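Side-chain contacts in metastasis-associated protein MTA1 (Homo sapiens, PDB 6G16), which probably serves as a scaffold of the NuRD chromatin-remodelling complex, its R1 region probably recruiting a histone-binding partner subunit: residues L24-I28 against L29-H33; R70-L73 against E74-L77. All blocks are in the same frame, centred on the assembly; numbering follows the deposited sequence.

Contact 1: L24-I28 against L29-H33; sequences LCREI and LRPWH
The guanidinium of R26 lies nearly coplanar with the indole of W32, 16° between the planes, with CZ3 of W32 off its edge; the closer touch is made by CG of R26 at the ring's rim, 3.9 Å from CZ3. OE1 of E27 approaches CH2 of W32 at the same rim, at 4.3 Å. One face of the indole is occupied by CA of R30, offset toward the rim. Further along, the guanidinium of R30 and the imidazole of H33 lie over one another: NH2 of R30 stands 3.4 Å above the centre of the H33 ring, whose ND1 is hydrogen-bonded to an acidic side chain of the partner protein. The indole reaches back to R26 because CG of W32 sits between its backbone N and carbonyl carbon (chi1 57°).

Two short helices, 26-29 and 31-34, are separated by the single residue R30, which has positive phi and is also the N-cap of the second. C25, N-cap of the first, offers its O to two donors, I28 N and, at 2.9 Å, L29 N. R30 N closes the turn onto R26 O at 2.9 Å. CG of R30 rests 3.4 Å from E27 O. With an alanine here, one face of the H33 imidazole would probably lose its guanidinium cover, and E27 O the aliphatic group beside it. CG of P31 lies 3.9 Å from NH1 of R26, the two side chains crossing at about a right angle, while that same NH1 forms a salt bridge with an acidic side chain of the partner protein. I28 and L29 pack against I47 on helix 44-53.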
loop_
_atom_site.group_PDB
_atom_site.type_symbol
_atom_site.label_atom_id
_atom_site.label_comp_id
_atom_site.label_asym_id
_atom_site.label_seq_id
_atom_site.Cartn_x
_atom_site.Cartn_y
_atom_site.Cartn_z
ATOM N N LEU B 24 -11.125 1.017 -28.975
ATOM C CA LEU B 24 -11.899 1.575 -30.093
ATOM C C LEU B 24 -12.482 2.958 -29.867
ATOM O O LEU B 24 -12.434 3.793 -30.770
ATOM C CB LEU B 24 -13.071 0.655 -30.444
ATOM C CG LEU B 24 -12.785 -0.487 -31.428
ATOM C CD1 LEU B 24 -14.119 -0.937 -32.039
ATOM C CD2 LEU B 24 -11.785 -0.081 -32.533
ATOM N N CYS B 25 -13.040 3.176 -28.680
ATOM C CA CYS B 25 -13.730 4.411 -28.358
ATOM C C CYS B 25 -12.885 5.296 -27.433
ATOM O O CYS B 25 -13.396 6.124 -26.656
ATOM C CB CYS B 25 -15.087 4.079 -27.759
ATOM S SG CYS B 25 -16.009 2.927 -28.819
ATOM N N ARG B 26 -11.571 5.140 -27.563
ATOM C CA ARG B 26 -10.599 6.017 -26.920
ATOM C C ARG B 26 -11.021 7.491 -26.881
ATOM O O ARG B 26 -10.867 8.136 -25.867
ATOM C CB ARG B 26 -9.242 5.860 -27.630
ATOM C CG ARG B 26 -8.115 6.708 -27.055
ATOM C CD ARG B 26 -6.740 6.260 -27.539
ATOM N NE ARG B 26 -6.462 4.855 -27.211
ATOM C CZ ARG B 26 -6.065 4.398 -26.017
ATOM N NH1 ARG B 26 -5.875 5.228 -24.988
ATOM N NH2 ARG B 26 -5.841 3.092 -25.840
ATOM N N GLU B 27 -11.546 8.014 -27.979
ATOM C CA GLU B 27 -11.849 9.456 -28.076
ATOM C C GLU B 27 -13.079 9.864 -27.266
ATOM O O GLU B 27 -13.218 11.032 -26.888
ATOM C CB GLU B 27 -12.029 9.901 -29.545
ATOM C CG GLU B 27 -10.929 9.502 -30.534
ATOM C CD GLU B 27 -9.510 9.758 -30.042
ATOM O OE1 GLU B 27 -9.317 10.697 -29.211
ATOM O OE2 GLU B 27 -8.595 9.013 -30.507
ATOM N N ILE B 28 -13.976 8.908 -27.029
ATOM C CA ILE B 28 -15.159 9.130 -26.202
ATOM C C ILE B 28 -14.867 8.894 -24.713
ATOM O O ILE B 28 -15.171 9.725 -23.869
ATOM C CB ILE B 28 -16.307 8.219 -26.634
ATOM C CG1 ILE B 28 -16.742 8.628 -28.056
ATOM C CG2 ILE B 28 -17.485 8.351 -25.656
ATOM C CD1 ILE B 28 -17.911 7.840 -28.639
ATOM N N LEU B 29 -14.282 7.748 -24.410
ATOM C CA LEU B 29 -13.921 7.388 -23.048
ATOM C C LEU B 29 -12.896 8.325 -22.423
ATOM O O LEU B 29 -13.060 8.732 -21.296
ATOM C CB LEU B 29 -13.381 5.956 -23.032
ATOM C CG LEU B 29 -12.795 5.429 -21.737
ATOM C CD1 LEU B 29 -13.797 5.502 -20.591
ATOM C CD2 LEU B 29 -12.342 4.005 -21.984
ATOM N N ARG B 30 -11.830 8.625 -23.150
ATOM C CA ARG B 30 -10.757 9.516 -22.697
ATOM C C ARG B 30 -10.138 8.974 -21.405
ATOM O O ARG B 30 -10.253 9.599 -20.352
ATOM C CB ARG B 30 -11.273 10.962 -22.522
ATOM C CG ARG B 30 -11.792 11.591 -23.801
ATOM C CD ARG B 30 -12.651 12.804 -23.510
ATOM N NE ARG B 30 -11.918 13.845 -22.785
ATOM C CZ ARG B 30 -12.413 14.602 -21.803
ATOM N NH1 ARG B 30 -13.670 14.451 -21.380
ATOM N NH2 ARG B 30 -11.627 15.505 -21.210
ATOM N N PRO B 31 -9.504 7.796 -21.475
ATOM C CA PRO B 31 -9.030 7.088 -20.271
ATOM C C PRO B 31 -8.114 7.900 -19.365
ATOM O O PRO B 31 -8.190 7.770 -18.150
ATOM C CB PRO B 31 -8.248 5.882 -20.840
ATOM C CG PRO B 31 -8.620 5.766 -22.268
ATOM C CD PRO B 31 -9.074 7.127 -22.715
ATOM N N TRP B 32 -7.232 8.686 -19.975
ATOM C CA TRP B 32 -6.319 9.588 -19.266
ATOM C C TRP B 32 -7.091 10.530 -18.331
ATOM O O TRP B 32 -6.656 10.811 -17.205
ATOM C CB TRP B 32 -5.446 10.379 -20.262
ATOM C CG TRP B 32 -6.228 11.206 -21.287
ATOM C CD1 TRP B 32 -6.687 12.480 -21.131
ATOM C CD2 TRP B 32 -6.639 10.788 -22.612
ATOM N NE1 TRP B 32 -7.357 12.883 -22.273
ATOM C CE2 TRP B 32 -7.343 11.864 -23.191
ATOM C CE3 TRP B 32 -6.476 9.606 -23.356
ATOM C CZ2 TRP B 32 -7.889 11.802 -24.486
ATOM C CZ3 TRP B 32 -7.020 9.542 -24.639
ATOM C CH2 TRP B 32 -7.717 10.638 -25.191
ATOM N N HIS B 33 -8.247 10.983 -18.805
ATOM C CA HIS B 33 -9.144 11.875 -18.066
ATOM C C HIS B 33 -10.002 11.106 -17.068
ATOM O O HIS B 33 -10.045 11.451 -15.893
ATOM C CB HIS B 33 -10.011 12.640 -19.066
ATOM C CG HIS B 33 -11.069 13.479 -18.439
ATOM N ND1 HIS B 33 -10.812 14.703 -17.868
ATOM C CD2 HIS B 33 -12.399 13.280 -18.311
ATOM C CE1 HIS B 33 -11.934 15.219 -17.401
ATOM N NE2 HIS B 33 -12.913 14.374 -17.657
#

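Contact 2: R70-L73 against E74-L77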
loop_
_atom_site.group_PDB
_atom_site.type_symbol
_atom_site.label_atom_id
_atom_site.label_comp_id
_atom_site.label_asym_id
_atom_site.label_seq_id
_atom_site.Cartn_x
_atom_site.Cartn_y
_atom_site.Cartn_z
ATOM N N ARG B 70 8.203 2.263 -22.212
ATOM C CA ARG B 70 8.350 3.237 -21.130
ATOM C C ARG B 70 9.781 3.741 -20.966
ATOM O O ARG B 70 10.756 2.998 -21.118
ATOM C CB ARG B 70 7.821 2.671 -19.812
ATOM C CG ARG B 70 7.131 3.729 -18.964
ATOM C CD ARG B 70 6.722 3.176 -17.614
ATOM N NE ARG B 70 5.764 2.082 -17.759
ATOM C CZ ARG B 70 4.453 2.231 -17.941
ATOM N NH1 ARG B 70 3.897 3.440 -17.988
ATOM N NH2 ARG B 70 3.687 1.157 -18.073
ATOM N N LYS B 71 9.886 5.016 -20.618
ATOM C CA LYS B 71 11.166 5.652 -20.388
ATOM C C LYS B 71 11.879 5.035 -19.173
ATOM O O LYS B 71 11.240 4.861 -18.115
ATOM C CB LYS B 71 10.935 7.129 -20.143
ATOM C CG LYS B 71 12.206 7.943 -20.157
ATOM C CD LYS B 71 11.961 9.406 -20.510
ATOM C CE LYS B 71 10.957 10.083 -19.585
ATOM N NZ LYS B 71 11.117 11.560 -19.636
ATOM N N PRO B 72 13.188 4.695 -19.306
ATOM C CA PRO B 72 13.890 4.111 -18.144
ATOM C C PRO B 72 14.000 5.067 -16.955
ATOM O O PRO B 72 14.026 6.283 -17.141
ATOM C CB PRO B 72 15.286 3.809 -18.682
ATOM C CG PRO B 72 15.156 3.786 -20.148
ATOM C CD PRO B 72 14.033 4.696 -20.512
ATOM N N LEU B 73 14.097 4.518 -15.752
ATOM C CA LEU B 73 14.214 5.354 -14.553
ATOM C C LEU B 73 15.396 6.308 -14.692
ATOM O O LEU B 73 15.323 7.497 -14.342
ATOM C CB LEU B 73 14.343 4.518 -13.283
ATOM C CG LEU B 73 14.438 5.268 -11.958
ATOM C CD1 LEU B 73 13.264 6.203 -11.726
ATOM C CD2 LEU B 73 14.525 4.279 -10.810
ATOM N N GLU B 74 16.481 5.773 -15.239
ATOM C CA GLU B 74 17.706 6.537 -15.446
ATOM C C GLU B 74 17.411 7.821 -16.226
ATOM O O GLU B 74 17.845 8.904 -15.852
ATOM C CB GLU B 74 18.740 5.653 -16.169
ATOM C CG GLU B 74 20.143 6.246 -16.272
ATOM C CD GLU B 74 20.751 6.667 -14.920
ATOM O OE1 GLU B 74 20.340 6.129 -13.822
ATOM O OE2 GLU B 74 21.657 7.550 -14.975
ATOM N N ALA B 75 16.633 7.672 -17.289
ATOM C CA ALA B 75 16.232 8.787 -18.128
ATOM C C ALA B 75 15.323 9.754 -17.377
ATOM O O ALA B 75 15.449 10.951 -17.526
ATOM C CB ALA B 75 15.528 8.261 -19.363
ATOM N N VAL B 76 14.403 9.251 -16.576
ATOM C CA VAL B 76 13.560 10.175 -15.807
ATOM C C VAL B 76 14.422 10.968 -14.809
ATOM O O VAL B 76 14.241 12.167 -14.702
ATOM C CB VAL B 76 12.262 9.555 -15.151
ATOM C CG1 VAL B 76 12.439 8.116 -14.745
ATOM C CG2 VAL B 76 11.793 10.373 -13.936
ATOM N N LEU B 77 15.336 10.313 -14.095
ATOM C CA LEU B 77 16.264 11.036 -13.205
ATOM C C LEU B 77 17.130 12.078 -13.960
ATOM O O LEU B 77 17.263 13.210 -13.519
ATOM C CB LEU B 77 17.181 10.085 -12.461
ATOM C CG LEU B 77 16.565 8.959 -11.629
ATOM C CD1 LEU B 77 17.664 8.063 -11.079
ATOM C CD2 LEU B 77 15.756 9.521 -10.492
#
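Two successive i to i+4 hydrogen bonds, V76 N to P72 O at 3.0 Å and L77 N to L73 O at 2.8 Å, build the first turn of helix 73-81, with the extended P72 at its N-cap. The second bond is almost straight, with an N-H...O angle of 174°. The missing N-H of a proline at the N-cap costs the helix nothing, since the turn uses only the C=O of that residue. The N-H of L73, at the helix start, is hydrogen-bonded to an acidic side chain of the partner protein, whose negative charge the helix N-terminus would probably favour.

The chain of K71 runs beside A75: CG of K71 lies 3.4 Å from CB of A75, with CD a little farther. The same methyl meets the proline ring, P72 CD lying 4.0 Å from A75 CB. The aliphatic side of the turn is formed by L73, V76 and L77, each of which also packs on the partner protein. CG of L73 is anti to the backbone N (chi1 -179°), which carries the isobutyl group past V76. There CD1 of L73 touches CG1 of V76 at 3.7 Å, and CG of L73 faces CG of L77 at 4.3 Å.

Overall arrangement
Contact 1 comes first along the chain, and contact 2 follows after helix 44-53 and a section that is not modelled. Their centres are 26 Å apart and their nearest atoms about 12 Å, so the two do not touch. Contact 1 joins helices 26-29 and 31-34 near the centre of the chain and leans on helix 44-53, whereas contact 2 opens the separate helix 73-81, about 22 Å from that centre. Both belong to the MTA R1 domain, and both meet the same partner protein through arginine salt bridges and apolar packing. The chain thus presents separated binding elements, consistent with an extended embrace of its partner.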